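Local atomic coordinates of SWD1-like protein (Myceliophthora thermophila, PDB entry 6E29), a protein that probably serves as a WD40 beta-propeller subunit of the COMPASS histone H3 methyltransferase complex, this chain being its propeller domain. Residues E229-A234 / I239-V244; Y285-T290 / L296-R301; L197-A202 / I243-S248; G318-H323 / A327-C332. All coordinates share one frame; numbering follows the deposited sequence.

Contact 1 of 4, residues E229-A234 / I239-V244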
loop_
_atom_site.group_PDB
_atom_site.type_symbol
_atom_site.label_atom_id
_atom_site.label_comp_id
_atom_site.label_asym_id
_atom_site.label_seq_id
_atom_site.Cartn_x
_atom_site.Cartn_y
_atom_site.Cartn_z
ATOM N N GLU B 229 7.987 -10.737 5.965
ATOM C CA GLU B 229 7.631 -9.787 7.014
ATOM C C GLU B 229 6.655 -8.748 6.481
ATOM O O GLU B 229 6.758 -8.308 5.331
ATOM C CB GLU B 229 8.862 -9.087 7.580
ATOM C CG GLU B 229 9.894 -10.039 8.219
ATOM C CD GLU B 229 10.969 -10.525 7.234
ATOM O OE1 GLU B 229 11.023 -10.051 6.072
ATOM O OE2 GLU B 229 11.787 -11.378 7.641
ATOM N N LEU B 230 5.718 -8.360 7.340
ATOM C CA LEU B 230 4.615 -7.477 7.004
ATOM C C LEU B 230 4.708 -6.242 7.908
ATOM O O LEU B 230 4.835 -6.366 9.127
ATOM C CB LEU B 230 3.284 -8.176 7.234
ATOM C CG LEU B 230 1.997 -7.373 7.137
ATOM C CD1 LEU B 230 1.685 -7.029 5.671
ATOM C CD2 LEU B 230 0.885 -8.216 7.805
ATOM N N LEU B 231 4.576 -5.085 7.309
ATOM C CA LEU B 231 4.545 -3.799 7.987
ATOM C C LEU B 231 3.132 -3.261 7.923
ATOM O O LEU B 231 2.494 -3.277 6.867
ATOM C CB LEU B 231 5.533 -2.849 7.273
ATOM C CG LEU B 231 5.593 -1.369 7.624
ATOM C CD1 LEU B 231 6.065 -1.270 9.051
ATOM C CD2 LEU B 231 6.633 -0.716 6.646
ATOM N N VAL B 232 2.647 -2.765 9.050
ATOM C CA VAL B 232 1.251 -2.380 9.196
ATOM C C VAL B 232 1.191 -0.996 9.845
ATOM O O VAL B 232 1.774 -0.796 10.896
ATOM C CB VAL B 232 0.458 -3.352 10.074
ATOM C CG1 VAL B 232 -1.021 -2.871 10.145
ATOM C CG2 VAL B 232 0.559 -4.801 9.562
ATOM N N ASN B 233 0.543 -0.039 9.195
ATOM C CA ASN B 233 0.266 1.248 9.828
ATOM C C ASN B 233 -1.218 1.282 10.157
ATOM O O ASN B 233 -2.053 0.955 9.300
ATOM C CB ASN B 233 0.617 2.443 8.941
ATOM C CG ASN B 233 0.543 3.775 9.706
ATOM O OD1 ASN B 233 0.741 3.810 10.927
ATOM N ND2 ASN B 233 0.242 4.849 9.003
ATOM N N ALA B 234 -1.539 1.736 11.351
ATOM C CA ALA B 234 -2.927 1.805 11.787
ATOM C C ALA B 234 -3.120 3.040 12.646
ATOM O O ALA B 234 -2.166 3.629 13.156
ATOM C CB ALA B 234 -3.328 0.527 12.554
ATOM N N ILE B 239 3.129 1.558 14.866
ATOM C CA ILE B 239 3.555 0.842 13.672
ATOM C C ILE B 239 3.985 -0.552 14.105
ATOM O O ILE B 239 4.569 -0.725 15.189
ATOM C CB ILE B 239 4.687 1.592 12.947
ATOM C CG1 ILE B 239 4.234 2.995 12.574
ATOM C CG2 ILE B 239 5.078 0.816 11.647
ATOM C CD1 ILE B 239 5.442 3.980 12.189
ATOM N N ARG B 240 3.646 -1.561 13.296
ATOM C CA ARG B 240 3.906 -2.944 13.689
ATOM C C ARG B 240 4.478 -3.713 12.525
ATOM O O ARG B 240 4.046 -3.507 11.385
ATOM C CB ARG B 240 2.624 -3.665 14.100
ATOM C CG ARG B 240 2.014 -2.997 15.381
ATOM C CD ARG B 240 0.639 -3.607 15.651
ATOM N NE ARG B 240 -0.018 -3.097 16.862
ATOM C CZ ARG B 240 -0.818 -2.040 16.907
ATOM N NH1 ARG B 240 -1.085 -1.319 15.807
ATOM N NH2 ARG B 240 -1.363 -1.693 18.078
ATOM N N THR B 241 5.411 -4.608 12.827
ATOM C CA THR B 241 5.877 -5.605 11.877
ATOM C C THR B 241 5.478 -6.980 12.383
ATOM O O THR B 241 5.439 -7.230 13.594
ATOM C CB THR B 241 7.374 -5.537 11.669
ATOM O OG1 THR B 241 8.051 -5.582 12.943
ATOM C CG2 THR B 241 7.718 -4.212 10.914
ATOM N N PHE B 242 5.169 -7.861 11.451
ATOM C CA PHE B 242 4.780 -9.224 11.781
ATOM C C PHE B 242 5.532 -10.204 10.910
ATOM O O PHE B 242 5.889 -9.895 9.767
ATOM C CB PHE B 242 3.303 -9.498 11.565
ATOM C CG PHE B 242 2.405 -8.650 12.364
ATOM C CD1 PHE B 242 1.786 -9.142 13.513
ATOM C CD2 PHE B 242 2.140 -7.350 11.934
ATOM C CE1 PHE B 242 0.955 -8.304 14.255
ATOM C CE2 PHE B 242 1.339 -6.534 12.649
ATOM C CZ PHE B 242 0.719 -7.024 13.825
ATOM N N ILE B 243 5.690 -11.420 11.452
ATOM C CA ILE B 243 6.318 -12.546 10.754
ATOM C C ILE B 243 5.236 -13.284 9.981
ATOM O O ILE B 243 4.303 -13.799 10.583
ATOM C CB ILE B 243 7.003 -13.492 11.749
ATOM C CG1 ILE B 243 7.929 -12.695 12.678
ATOM C CG2 ILE B 243 7.767 -14.557 11.005
ATOM C CD1 ILE B 243 8.932 -11.830 11.921
ATOM N N VAL B 244 5.353 -13.341 8.663
ATOM C CA VAL B 244 4.229 -13.853 7.857
ATOM C C VAL B 244 4.253 -15.350 7.886
ATOM O O VAL B 244 5.340 -15.956 7.811
ATOM C CB VAL B 244 4.321 -13.300 6.424
ATOM C CG1 VAL B 244 3.418 -14.070 5.485
ATOM C CG2 VAL B 244 3.981 -11.794 6.363
HETATM O O HOH W 1 -0.018 -0.980 13.250
#
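Leu230 and Val232 pair with Phe242 and Arg240 across a beta hairpin. Its arms, 229-234 and 239-243, are the two middle strands of a four-stranded propeller blade. The strands run antiparallel, their directions 158° apart.

Four backbone hydrogen bonds join them. Leu230 and Phe242 exchange two: Leu230 N to Phe242 O is 2.9 Å, and Phe242 N to Leu230 O is 2.8 Å. Val232 and Arg240 do the same.

Apolar side chains meet on both faces of the hairpin. On one, CG2 of Val232 lies 3.6 Å from CE2 of Phe242. Phe242 CG stands anti to its carbonyl carbon (chi1 -60°), which keeps the ring beside the opposite strand. Leu230 CB also meets Val244 CG2, at 3.8 Å. Ile213 touches both Val232 and Phe242 on this face. On the other face Leu231 CD1 presses on Ile239 CG2 at 3.5 Å, tighter than a usual carbon contact. Both side chains also reach Val277 of the next blade.

Several polar side chains find partners outside the two strands. Thr241 is buried, and its OG1 bonds to Glu262 OE2 and to the backbone N of His263. Asn233 ND2 bonds to Trp274 O, while its OD1 lies against Ile239 CG1. Arg240 forms a salt bridge through NH2 with Asp236 in the hairpin turn. Its NH1 gives an in-plane hydrogen bond of 2.8 Å to a water. That water donates in turn to Val232 O at 3.0 Å, and Arg240 N bonds to the same oxygen.

Contact 2 of 4, residues Y285-T290 / L296-R301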
loop_
_atom_site.group_PDB
_atom_site.type_symbol
_atom_site.label_atom_id
_atom_site.label_comp_id
_atom_site.label_asym_id
_atom_site.label_seq_id
_atom_site.Cartn_x
_atom_site.Cartn_y
_atom_site.Cartn_z
ATOM N N TYR B 285 15.328 -1.455 7.616
ATOM C CA TYR B 285 14.801 -0.254 8.261
ATOM C C TYR B 285 13.316 -0.114 7.975
ATOM O O TYR B 285 12.824 -0.496 6.913
ATOM C CB TYR B 285 15.479 1.025 7.759
ATOM C CG TYR B 285 16.953 1.030 7.978
ATOM C CD1 TYR B 285 17.480 1.062 9.257
ATOM C CD2 TYR B 285 17.816 0.980 6.909
ATOM C CE1 TYR B 285 18.903 1.064 9.468
ATOM C CE2 TYR B 285 19.191 0.976 7.092
ATOM C CZ TYR B 285 19.733 1.015 8.372
ATOM O OH TYR B 285 21.105 0.998 8.549
ATOM N N VAL B 286 12.611 0.494 8.933
ATOM C CA VAL B 286 11.245 0.986 8.739
ATOM C C VAL B 286 11.298 2.512 8.857
ATOM O O VAL B 286 11.811 3.030 9.846
ATOM C CB VAL B 286 10.280 0.400 9.802
ATOM C CG1 VAL B 286 8.910 1.072 9.700
ATOM C CG2 VAL B 286 10.139 -1.157 9.607
ATOM N N ALA B 287 10.729 3.217 7.879
ATOM C CA ALA B 287 10.617 4.674 7.941
ATOM C C ALA B 287 9.145 5.057 8.022
ATOM O O ALA B 287 8.266 4.311 7.551
ATOM C CB ALA B 287 11.245 5.350 6.724
ATOM N N ALA B 288 8.881 6.219 8.614
ATOM C CA ALA B 288 7.529 6.765 8.625
ATOM C C ALA B 288 7.584 8.285 8.562
ATOM O O ALA B 288 8.451 8.907 9.190
ATOM C CB ALA B 288 6.780 6.355 9.898
ATOM N N SER B 289 6.575 8.869 7.940
ATOM C CA SER B 289 6.253 10.287 8.074
ATOM C C SER B 289 5.217 10.491 9.177
ATOM O O SER B 289 4.471 9.581 9.539
ATOM C CB SER B 289 5.694 10.841 6.769
ATOM O OG SER B 289 4.593 10.033 6.352
ATOM N N THR B 290 5.160 11.719 9.684
ATOM C CA THR B 290 4.462 12.055 10.922
ATOM C C THR B 290 3.344 13.032 10.626
ATOM O O THR B 290 3.585 14.072 9.997
ATOM C CB THR B 290 5.447 12.687 11.906
ATOM O OG1 THR B 290 6.680 11.969 11.847
ATOM C CG2 THR B 290 4.881 12.625 13.344
ATOM N N LEU B 296 10.728 12.893 9.591
ATOM C CA LEU B 296 10.643 11.486 9.226
ATOM C C LEU B 296 11.409 10.691 10.267
ATOM O O LEU B 296 12.468 11.128 10.730
ATOM C CB LEU B 296 11.255 11.217 7.841
ATOM C CG LEU B 296 10.662 11.940 6.633
ATOM C CD1 LEU B 296 11.496 11.568 5.420
ATOM C CD2 LEU B 296 9.194 11.504 6.386
ATOM N N TYR B 297 10.884 9.523 10.633
ATOM C CA TYR B 297 11.516 8.681 11.633
ATOM C C TYR B 297 11.989 7.423 10.935
ATOM O O TYR B 297 11.262 6.887 10.100
ATOM C CB TYR B 297 10.534 8.312 12.755
ATOM C CG TYR B 297 10.265 9.532 13.657
ATOM C CD1 TYR B 297 9.460 10.580 13.215
ATOM C CD2 TYR B 297 10.812 9.618 14.935
ATOM C CE1 TYR B 297 9.219 11.690 14.020
ATOM C CE2 TYR B 297 10.563 10.727 15.756
ATOM C CZ TYR B 297 9.770 11.758 15.278
ATOM O OH TYR B 297 9.512 12.862 16.066
ATOM N N ILE B 298 13.173 6.926 11.324
ATOM C CA ILE B 298 13.690 5.656 10.793
ATOM C C ILE B 298 14.075 4.758 11.969
ATOM O O ILE B 298 14.875 5.155 12.823
ATOM C CB ILE B 298 14.889 5.879 9.863
ATOM C CG1 ILE B 298 14.516 6.877 8.739
ATOM C CG2 ILE B 298 15.336 4.572 9.263
ATOM C CD1 ILE B 298 15.743 7.198 7.800
ATOM N N TRP B 299 13.471 3.573 12.037
ATOM C CA TRP B 299 13.830 2.545 13.012
ATOM C C TRP B 299 14.517 1.369 12.312
ATOM O O TRP B 299 14.331 1.141 11.106
ATOM C CB TRP B 299 12.599 2.020 13.738
ATOM C CG TRP B 299 11.823 3.008 14.505
ATOM C CD1 TRP B 299 11.935 3.281 15.864
ATOM C CD2 TRP B 299 10.730 3.808 14.023
ATOM N NE1 TRP B 299 11.008 4.213 16.224
ATOM C CE2 TRP B 299 10.250 4.557 15.127
ATOM C CE3 TRP B 299 10.104 3.961 12.767
ATOM C CZ2 TRP B 299 9.194 5.476 15.011
ATOM C CZ3 TRP B 299 9.042 4.857 12.653
ATOM C CH2 TRP B 299 8.590 5.600 13.773
ATOM N N GLU B 300 15.238 0.572 13.090
ATOM C CA GLU B 300 15.865 -0.628 12.552
ATOM C C GLU B 300 15.177 -1.855 13.138
ATOM O O GLU B 300 14.843 -1.883 14.322
ATOM C CB GLU B 300 17.381 -0.646 12.846
ATOM C CG GLU B 300 17.736 -0.397 14.293
ATOM C CD GLU B 300 17.695 -1.688 15.094
ATOM O OE1 GLU B 300 17.964 -2.760 14.476
ATOM O OE2 GLU B 300 17.351 -1.620 16.300
ATOM N N ARG B 301 14.956 -2.860 12.306
ATOM C CA ARG B 301 14.176 -4.047 12.681
ATOM C C ARG B 301 15.004 -5.114 13.352
ATOM O O ARG B 301 14.438 -6.096 13.845
ATOM C CB ARG B 301 13.569 -4.691 11.454
ATOM C CG ARG B 301 12.397 -3.998 10.928
ATOM C CD ARG B 301 11.752 -4.847 9.855
ATOM N NE ARG B 301 11.693 -6.263 10.208
ATOM C CZ ARG B 301 12.292 -7.241 9.541
ATOM N NH1 ARG B 301 13.011 -6.969 8.446
ATOM N NH2 ARG B 301 12.189 -8.497 9.982
#
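Tyr285 lies against Ile298 and Glu300 at one end of a beta hairpin, the two middle strands of a WD40 propeller blade. Its CB meets Ile298 CG2 at 3.9 Å. CG is anti to the carbonyl carbon (chi1 -59°), and this lays the ring alongside the partner strand. There CD1 comes 4.0 Å from Glu300 CB, and Trp299 O lies in the ring plane at the edge. An alanine at this position would keep the CB that meets Ile298 CG2 but is likely to leave Glu300 CB without its ring and open a gap beside the end of the partner strand.

The opposite face carries Val286, Ala288, Tyr297 and Trp299. Backbone bonds pair Val286 with Trp299 and Ala288 with Tyr297. The indole is set by a chi1 of -60° and brings its edge to Ala288, with CZ3 3.9 Å from CB and the methyl in the ring plane. A larger aromatic group forms around it, since Phe265 and Trp274 also meet this indole. Val286 CG2 touches Arg301 CG at 3.9 Å, the two side chains crossing at about a right angle. The Arg301 guanidinium goes on to a salt bridge with Glu262. Thr290 OG1 is hydrogen-bonded to Glu295 O and also lies at the edge of the Tyr297 ring, 3.4 Å from CE1.

Contact 3 of 4, residues L197-A202 / I243-S248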
loop_
_atom_site.group_PDB
_atom_site.type_symbol
_atom_site.label_atom_id
_atom_site.label_comp_id
_atom_site.label_asym_id
_atom_site.label_seq_id
_atom_site.Cartn_x
_atom_site.Cartn_y
_atom_site.Cartn_z
ATOM N N LEU B 197 -6.429 -8.019 10.487
ATOM C CA LEU B 197 -5.702 -8.513 9.312
ATOM C C LEU B 197 -6.380 -9.815 8.865
ATOM O O LEU B 197 -6.448 -10.775 9.636
ATOM C CB LEU B 197 -4.225 -8.719 9.659
ATOM C CG LEU B 197 -3.158 -8.899 8.548
ATOM C CD1 LEU B 197 -3.228 -10.277 7.937
ATOM C CD2 LEU B 197 -3.330 -7.837 7.465
ATOM N N ASN B 198 -6.928 -9.813 7.645
ATOM C CA ASN B 198 -7.556 -10.968 7.011
ATOM C C ASN B 198 -6.563 -11.603 6.063
ATOM O O ASN B 198 -5.911 -10.886 5.310
ATOM C CB ASN B 198 -8.760 -10.561 6.138
ATOM C CG ASN B 198 -9.908 -10.052 6.943
ATOM O OD1 ASN B 198 -9.995 -10.370 8.114
ATOM N ND2 ASN B 198 -10.797 -9.278 6.318
ATOM N N ILE B 199 -6.506 -12.931 6.052
ATOM C CA ILE B 199 -5.765 -13.662 5.030
ATOM C C ILE B 199 -6.812 -14.316 4.153
ATOM O O ILE B 199 -7.688 -15.022 4.663
ATOM C CB ILE B 199 -4.827 -14.729 5.619
ATOM C CG1 ILE B 199 -3.828 -14.107 6.589
ATOM C CG2 ILE B 199 -4.020 -15.404 4.484
ATOM C CD1 ILE B 199 -2.840 -15.106 7.208
ATOM N N ILE B 200 -6.761 -14.030 2.858
ATOM C CA ILE B 200 -7.758 -14.467 1.879
ATOM C C ILE B 200 -7.075 -15.394 0.891
ATOM O O ILE B 200 -6.044 -15.030 0.317
ATOM C CB ILE B 200 -8.376 -13.255 1.142
ATOM C CG1 ILE B 200 -8.974 -12.286 2.150
ATOM C CG2 ILE B 200 -9.496 -13.669 0.087
ATOM C CD1 ILE B 200 -9.483 -10.981 1.512
ATOM N N ASP B 201 -7.651 -16.589 0.691
ATOM C CA ASP B 201 -7.246 -17.465 -0.408
ATOM C C ASP B 201 -7.655 -16.822 -1.731
ATOM O O ASP B 201 -8.838 -16.559 -1.961
ATOM C CB ASP B 201 -7.924 -18.825 -0.216
ATOM C CG ASP B 201 -7.419 -19.893 -1.163
ATOM O OD1 ASP B 201 -7.469 -19.665 -2.385
ATOM O OD2 ASP B 201 -7.010 -20.978 -0.678
ATOM N N ALA B 202 -6.685 -16.521 -2.595
ATOM C CA ALA B 202 -7.038 -15.771 -3.791
ATOM C C ALA B 202 -7.784 -16.625 -4.803
ATOM O O ALA B 202 -8.414 -16.078 -5.714
ATOM C CB ALA B 202 -5.787 -15.146 -4.432
ATOM N N ILE B 243 5.690 -11.420 11.452
ATOM C CA ILE B 243 6.318 -12.546 10.754
ATOM C C ILE B 243 5.236 -13.284 9.981
ATOM O O ILE B 243 4.303 -13.799 10.583
ATOM C CB ILE B 243 7.003 -13.492 11.749
ATOM C CG1 ILE B 243 7.929 -12.695 12.678
ATOM C CG2 ILE B 243 7.767 -14.557 11.005
ATOM C CD1 ILE B 243 8.932 -11.830 11.921
ATOM N N VAL B 244 5.353 -13.341 8.663
ATOM C CA VAL B 244 4.229 -13.853 7.857
ATOM C C VAL B 244 4.253 -15.350 7.886
ATOM O O VAL B 244 5.340 -15.956 7.811
ATOM C CB VAL B 244 4.321 -13.300 6.424
ATOM C CG1 VAL B 244 3.418 -14.070 5.485
ATOM C CG2 VAL B 244 3.981 -11.794 6.363
ATOM N N PRO B 245 3.109 -16.037 8.042
ATOM C CA PRO B 245 3.123 -17.495 8.138
ATOM C C PRO B 245 3.447 -18.154 6.806
ATOM O O PRO B 245 3.428 -17.563 5.718
ATOM C CB PRO B 245 1.712 -17.860 8.600
ATOM C CG PRO B 245 0.873 -16.754 8.073
ATOM C CD PRO B 245 1.743 -15.501 8.220
ATOM N N ASN B 246 3.790 -19.425 6.953
ATOM C CA ASN B 246 4.018 -20.375 5.881
ATOM C C ASN B 246 2.685 -20.659 5.195
ATOM O O ASN B 246 1.900 -21.489 5.668
ATOM C CB ASN B 246 4.609 -21.638 6.505
ATOM C CG ASN B 246 5.349 -22.500 5.518
ATOM O OD1 ASN B 246 5.494 -22.146 4.337
ATOM N ND2 ASN B 246 5.890 -23.636 6.021
ATOM N N LEU B 247 2.393 -19.957 4.096
ATOM C CA LEU B 247 1.099 -20.107 3.443
ATOM C C LEU B 247 1.196 -20.970 2.196
ATOM O O LEU B 247 0.633 -22.037 2.181
ATOM C CB LEU B 247 0.496 -18.759 3.068
ATOM C CG LEU B 247 0.058 -17.980 4.308
ATOM C CD1 LEU B 247 -0.209 -16.519 3.886
ATOM C CD2 LEU B 247 -1.129 -18.606 5.029
ATOM N N SER B 248 1.936 -20.538 1.170
ATOM C CA SER B 248 1.906 -21.161 -0.157
ATOM C C SER B 248 2.328 -22.636 -0.169
ATOM O O SER B 248 2.206 -23.321 -1.200
ATOM C CB SER B 248 2.771 -20.338 -1.122
ATOM O OG SER B 248 4.055 -20.072 -0.577
#
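Ile199 meets Pro245 and Leu247 through its two branches, and these are the two side-chain contacts between the segments. The contact is small and wholly apolar. It buries 103 Å² in all, with no hydrogen bond across it. The backbones stay well apart: the nearest CA atoms, of Ile199 and Leu247, are 9.5 Å from each other.

From the CA of Ile199, CB points toward the 243-248 loop and the chain divides there. The short branch is CG2, anti to the backbone N. It reaches Leu247 CD1 at 4.0 Å, and these two side chains approach tip to tip. The long branch starts at CG1, anti to the carbonyl carbon (chi1 -58°). It continues fully extended (chi2 -179°) to CD1. That terminal methyl lies 4.2 Å from Pro245 CG, where the isoleucine and the proline ring pass side by side, pointing opposite ways. The fork of Ile199 thus spreads over two loop residues, one on each methyl.

The contact bridges two neighbouring propeller blades. Ile199 belongs to strand 196-201, the third of its sheet, and also packs on Ile208 and Tyr209 of strand 207-212 and on His187 and Leu189 of strand 187-192. Leu247 touches His187 as well. The 243-248 segment leaves strand 239-243 of the next blade, on the way to strand 261-265, with Leu259 beside Pro245.

Contact 4 of 4, residues G318-H323 / A327-C332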
loop_
_atom_site.group_PDB
_atom_site.type_symbol
_atom_site.label_atom_id
_atom_site.label_comp_id
_atom_site.label_asym_id
_atom_site.label_seq_id
_atom_site.Cartn_x
_atom_site.Cartn_y
_atom_site.Cartn_z
ATOM N N GLY B 318 4.164 13.274 3.350
ATOM C CA GLY B 318 3.137 12.275 3.154
ATOM C C GLY B 318 3.698 10.926 2.783
ATOM O O GLY B 318 4.309 10.232 3.611
ATOM N N VAL B 319 3.463 10.511 1.529
ATOM C CA VAL B 319 3.871 9.159 1.118
ATOM C C VAL B 319 5.377 9.091 1.081
ATOM O O VAL B 319 6.026 10.004 0.553
ATOM C CB VAL B 319 3.287 8.813 -0.261
ATOM C CG1 VAL B 319 4.071 7.659 -0.949
ATOM C CG2 VAL B 319 1.802 8.430 -0.104
ATOM N N ILE B 320 5.953 7.963 1.545
ATOM C CA ILE B 320 7.405 7.791 1.448
ATOM C C ILE B 320 7.690 6.440 0.808
ATOM O O ILE B 320 6.889 5.514 0.896
ATOM C CB ILE B 320 8.100 7.909 2.834
ATOM C CG1 ILE B 320 7.574 6.799 3.743
ATOM C CG2 ILE B 320 7.821 9.332 3.447
ATOM C CD1 ILE B 320 8.206 6.803 5.085
ATOM N N GLU B 321 8.862 6.311 0.201
ATOM C CA GLU B 321 9.225 5.066 -0.476
ATOM C C GLU B 321 10.731 4.947 -0.484
ATOM O O GLU B 321 11.419 5.931 -0.778
ATOM C CB GLU B 321 8.762 5.036 -1.934
ATOM C CG GLU B 321 7.289 4.859 -2.070
ATOM C CD GLU B 321 6.841 3.498 -1.556
ATOM O OE1 GLU B 321 7.535 2.474 -1.813
ATOM O OE2 GLU B 321 5.807 3.474 -0.873
ATOM N N TRP B 322 11.254 3.772 -0.159
ATOM C CA TRP B 322 12.683 3.537 -0.309
ATOM C C TRP B 322 13.026 3.007 -1.701
ATOM O O TRP B 322 12.246 2.246 -2.297
ATOM C CB TRP B 322 13.157 2.486 0.693
ATOM C CG TRP B 322 13.113 2.872 2.157
ATOM C CD1 TRP B 322 12.034 2.779 3.008
ATOM C CD2 TRP B 322 14.216 3.321 2.953
ATOM N NE1 TRP B 322 12.415 3.136 4.292
ATOM C CE2 TRP B 322 13.748 3.450 4.280
ATOM C CE3 TRP B 322 15.561 3.595 2.682
ATOM C CZ2 TRP B 322 14.565 3.872 5.311
ATOM C CZ3 TRP B 322 16.368 4.017 3.718
ATOM C CH2 TRP B 322 15.869 4.144 5.003
ATOM N N HIS B 323 14.254 3.295 -2.141
ATOM C CA HIS B 323 14.775 2.702 -3.385
ATOM C C HIS B 323 14.951 1.178 -3.212
ATOM O O HIS B 323 15.271 0.708 -2.114
ATOM C CB HIS B 323 16.109 3.378 -3.718
ATOM C CG HIS B 323 16.626 3.048 -5.080
ATOM N ND1 HIS B 323 17.481 1.992 -5.315
ATOM C CD2 HIS B 323 16.396 3.632 -6.285
ATOM C CE1 HIS B 323 17.773 1.951 -6.612
ATOM N NE2 HIS B 323 17.114 2.921 -7.219
ATOM N N ALA B 327 20.385 2.855 -0.436
ATOM C CA ALA B 327 19.859 3.471 0.797
ATOM C C ALA B 327 19.406 4.910 0.491
ATOM O O ALA B 327 20.062 5.918 0.816
ATOM C CB ALA B 327 20.941 3.436 1.883
ATOM N N LEU B 328 18.324 4.996 -0.252
ATOM C CA LEU B 328 17.714 6.264 -0.667
ATOM C C LEU B 328 16.256 6.257 -0.238
ATOM O O LEU B 328 15.537 5.279 -0.489
ATOM C CB LEU B 328 17.794 6.460 -2.203
ATOM C CG LEU B 328 19.181 6.465 -2.843
ATOM C CD1 LEU B 328 19.095 6.392 -4.377
ATOM C CD2 LEU B 328 19.908 7.755 -2.386
ATOM N N LEU B 329 15.784 7.355 0.370
ATOM C CA LEU B 329 14.410 7.402 0.898
ATOM C C LEU B 329 13.768 8.618 0.246
ATOM O O LEU B 329 14.290 9.728 0.398
ATOM C CB LEU B 329 14.425 7.539 2.445
ATOM C CG LEU B 329 13.100 7.788 3.169
ATOM C CD1 LEU B 329 12.053 6.628 2.881
ATOM C CD2 LEU B 329 13.361 7.918 4.674
ATOM N N ALA B 330 12.687 8.420 -0.523
ATOM C CA ALA B 330 12.000 9.527 -1.178
ATOM C C ALA B 330 10.731 9.853 -0.409
ATOM O O ALA B 330 10.038 8.963 0.097
ATOM C CB ALA B 330 11.639 9.179 -2.631
ATOM N N ALA B 331 10.374 11.129 -0.396
ATOM C CA ALA B 331 9.176 11.558 0.335
ATOM C C ALA B 331 8.455 12.681 -0.398
ATOM O O ALA B 331 9.086 13.540 -1.007
ATOM C CB ALA B 331 9.526 12.015 1.750
ATOM N N CYS B 332 7.121 12.677 -0.328
ATOM C CA CYS B 332 6.265 13.677 -0.946
ATOM C C CYS B 332 5.873 14.673 0.112
ATOM O O CYS B 332 5.292 14.289 1.132
ATOM C CB CYS B 332 5.001 13.027 -1.514
ATOM S SG CYS B 332 5.361 11.711 -2.668
#
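Gly318 N makes the shortest polar bond across this hairpin, 2.7 Å to Cys332 O. It is nearly straight, with 173° at the hydrogen. Cys332 N in turn bonds to Val319 O at 3.0 Å. Gly318 and Val319 therefore both stand opposite the single residue Cys332, which is a beta bulge. Beyond it the pairing is regular. Glu321 and Ala330 exchange two backbone bonds, and His323 N bonds to Leu328 O.

The main side-chain contact is a CH-pi interaction. Leu329 CD1 sits over one face of the Trp322 indole, 3.7 Å from the centroid of the five-membered ring and only 5° off its normal. Leu329 CG is anti to the backbone N (chi1 172°), and this swings the methyl across to the ring. Trp322 NE1 makes a weak hydrogen bond to Ala278 O of the adjoining blade. A serine in place of Trp322 would probably leave Leu329 CD1 without its ring face and open a gap beside Ala287. On the same face Ile320 CG2 meets Ala331 CB at 3.6 Å.

On the other face of the sheet, with Ala330, Glu321 is buried and its OE1 forms a salt bridge with Arg222. His323 packs its CB on Leu328 CB at 3.8 Å. Its ring is fixed at both nitrogens: NE2 bonds to Gly37 O, and ND1 meets the backbone N of His325 and Arg326 in the turn.

Strand 339-343 continues the sheet beside 328-333, and the N-terminal strand 19-23 completes it. Such a blade, built from both ends of the chain, is the typical ring closure of a WD40 beta-propeller.

Overall arrangement
Along the chain, residues 197-202 come first and wait for 243-248 to form contact 3, the longest loop closed here. Hairpin contact 1 forms inside that span and runs into its end, sharing Ile243 and Val244. Contact 2 and then contact 4 follow in series, each closing a short hairpin turn. Contacts 1, 2 and 4 lie within three successive blades, whereas contact 3 joins one blade to the next. Contacts 1 and 2 touch through Ile239 and Trp299, and contacts 2 and 4 through Ala287 and Trp322. Contacts 3 and 4 lie on opposite sides of the chain's centre, their centres about 27 Å apart.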